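Local coordinates for protein QdtA (Thermoanaerobacterium thermosaccharolyticum, PDB 4ZU5) that is a small WxcM-like protein of the cupin clan, with a fold of antiparallel beta sheets, and binds thymidine, at residues I69-P74 against P93-E98. Residues are numbered along the deposited sequence; the frame is centred on the assembly and turned at random.
Sequences IRLKIP and PLVWRE. Unlike the reference sequence in segment 93-98: Leu-94 (reference Phe), Val-95 (reference Leu).
Lys-72 runs its aliphatic chain beside the indole of Trp-96, their side chains aligned in the same direction, with Lys-72 CD 3.9 Å from Trp-96 CD1. The ring's NE1 donates in the indole plane to Glu-98 OE2 at 2.9 Å, on the anti side of the carboxylate and 24° out of its plane. The other oxygen, Glu-98 OE1, forms a salt bridge with Arg-70 NH1 at 2.9 Å, the nitrogen lying nearly in line with the C-O bond and the guanidinium and carboxylate planes 64° apart. The carboxylate is thus gripped through both oxygens, which probably favours its charged form. Beneath these side chains, strands 67-73 and 96-100 are antiparallel neighbours in one sheet of the cupin-type fold. Arg-70 with Glu-98 and Lys-72 with Trp-96 are hydrogen-bonded pairs, Arg-70 N to Glu-98 O measuring 2.7 Å; Leu-71 with Arg-97 between them is a non-hydrogen-bonded pair. On the opposite face Leu-71 CD2 packs 4.2 Å from Val-95 CG1 and also touches Arg-97 CB. The Arg-97 chain folds back, bent at chi2 and chi3, and NH2 donates to Val-95 O at 2.9 Å, while NH1 hydrogen-bonds Gln-58 OE1. Tyr-125 meets the Trp-96 ring edge-to-face.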
# COMPACT_ATOMS: atom_id res chain seq x y z
N ILE A 69 -16.62 1.10 6.01
CA ILE A 69 -15.99 1.81 7.07
C ILE A 69 -17.06 2.60 7.78
O ILE A 69 -17.72 3.45 7.16
CB ILE A 69 -14.95 2.86 6.60
CG1 ILE A 69 -14.02 2.33 5.54
CG2 ILE A 69 -14.22 3.43 7.80
CD1 ILE A 69 -13.37 1.01 5.87
N ARG A 70 -17.24 2.30 9.06
CA ARG A 70 -18.17 3.08 9.89
C ARG A 70 -17.37 4.17 10.57
O ARG A 70 -16.47 3.88 11.35
CB ARG A 70 -18.85 2.17 10.93
CG ARG A 70 -19.66 2.87 12.03
CD ARG A 70 -20.32 1.89 13.02
NE ARG A 70 -21.19 0.91 12.36
CZ ARG A 70 -20.92 -0.38 12.21
NH1 ARG A 70 -19.81 -0.93 12.66
NH2 ARG A 70 -21.76 -1.13 11.54
N LEU A 71 -17.69 5.42 10.26
CA LEU A 71 -17.05 6.57 10.81
C LEU A 71 -18.02 7.23 11.78
O LEU A 71 -19.19 7.43 11.47
CB LEU A 71 -16.72 7.60 9.72
CG LEU A 71 -15.94 6.99 8.55
CD1 LEU A 71 -16.05 7.87 7.31
CD2 LEU A 71 -14.52 6.83 9.00
N LYS A 72 -17.49 7.65 12.92
CA LYS A 72 -18.33 8.41 13.81
C LYS A 72 -17.62 9.43 14.67
O LYS A 72 -16.47 9.28 15.07
CB LYS A 72 -19.18 7.43 14.62
CG LYS A 72 -18.92 7.33 16.09
CD LYS A 72 -19.37 5.95 16.52
CE LYS A 72 -20.70 5.97 17.26
NZ LYS A 72 -20.93 4.57 17.71
N ILE A 73 -18.34 10.51 14.92
CA ILE A 73 -17.96 11.50 15.87
C ILE A 73 -19.24 11.70 16.68
O ILE A 73 -20.30 11.19 16.32
CB ILE A 73 -17.53 12.81 15.17
CG1 ILE A 73 -18.66 13.44 14.34
CG2 ILE A 73 -16.38 12.53 14.22
CD1 ILE A 73 -18.30 14.76 13.66
N PRO A 74 -19.17 12.54 17.70
CA PRO A 74 -20.37 12.68 18.51
C PRO A 74 -21.56 13.14 17.67
O PRO A 74 -21.44 14.05 16.84
CB PRO A 74 -19.95 13.71 19.56
CG PRO A 74 -18.49 13.46 19.71
CD PRO A 74 -18.03 13.25 18.29
N PRO A 93 -7.86 13.55 12.74
CA PRO A 93 -7.90 13.33 14.18
C PRO A 93 -9.32 13.30 14.72
O PRO A 93 -10.23 13.99 14.21
CB PRO A 93 -7.16 14.54 14.72
CG PRO A 93 -6.09 14.73 13.70
CD PRO A 93 -6.89 14.61 12.41
N LEU A 94 -9.48 12.39 15.67
CA LEU A 94 -10.64 12.31 16.52
C LEU A 94 -11.88 11.89 15.79
O LEU A 94 -13.01 12.26 16.15
CB LEU A 94 -10.89 13.64 17.19
CG LEU A 94 -9.86 13.93 18.28
CD1 LEU A 94 -10.19 15.28 18.86
CD2 LEU A 94 -9.73 12.89 19.37
N VAL A 95 -11.68 11.01 14.83
CA VAL A 95 -12.78 10.33 14.23
C VAL A 95 -12.67 8.87 14.65
O VAL A 95 -11.61 8.30 14.56
CB VAL A 95 -12.67 10.41 12.71
CG1 VAL A 95 -13.73 9.55 12.05
CG2 VAL A 95 -12.83 11.87 12.24
N TRP A 96 -13.77 8.29 15.14
CA TRP A 96 -13.78 6.88 15.56
C TRP A 96 -14.11 6.05 14.36
O TRP A 96 -15.04 6.36 13.59
CB TRP A 96 -14.84 6.67 16.68
CG TRP A 96 -14.98 5.27 17.24
CD1 TRP A 96 -15.83 4.31 16.80
CD2 TRP A 96 -14.32 4.71 18.37
NE1 TRP A 96 -15.70 3.16 17.55
CE2 TRP A 96 -14.80 3.38 18.53
CE3 TRP A 96 -13.32 5.15 19.21
CZ2 TRP A 96 -14.32 2.52 19.51
CZ3 TRP A 96 -12.89 4.31 20.23
CH2 TRP A 96 -13.37 2.99 20.34
N ARG A 97 -13.42 4.93 14.21
CA ARG A 97 -13.81 4.07 13.11
C ARG A 97 -13.82 2.59 13.41
O ARG A 97 -13.10 2.11 14.28
CB ARG A 97 -13.02 4.37 11.85
CG ARG A 97 -11.72 3.63 11.71
CD ARG A 97 -10.84 3.93 12.89
NE ARG A 97 -10.59 5.36 13.12
CZ ARG A 97 -9.58 6.04 12.60
NH1 ARG A 97 -8.75 5.42 11.77
NH2 ARG A 97 -9.38 7.31 12.93
N GLU A 98 -14.68 1.92 12.66
CA GLU A 98 -14.81 0.45 12.61
C GLU A 98 -14.93 0.02 11.15
O GLU A 98 -15.40 0.76 10.28
CB GLU A 98 -16.06 0.05 13.40
CG GLU A 98 -16.01 0.49 14.86
CD GLU A 98 -17.35 0.50 15.55
OE1 GLU A 98 -18.30 -0.02 14.93
OE2 GLU A 98 -17.42 1.01 16.68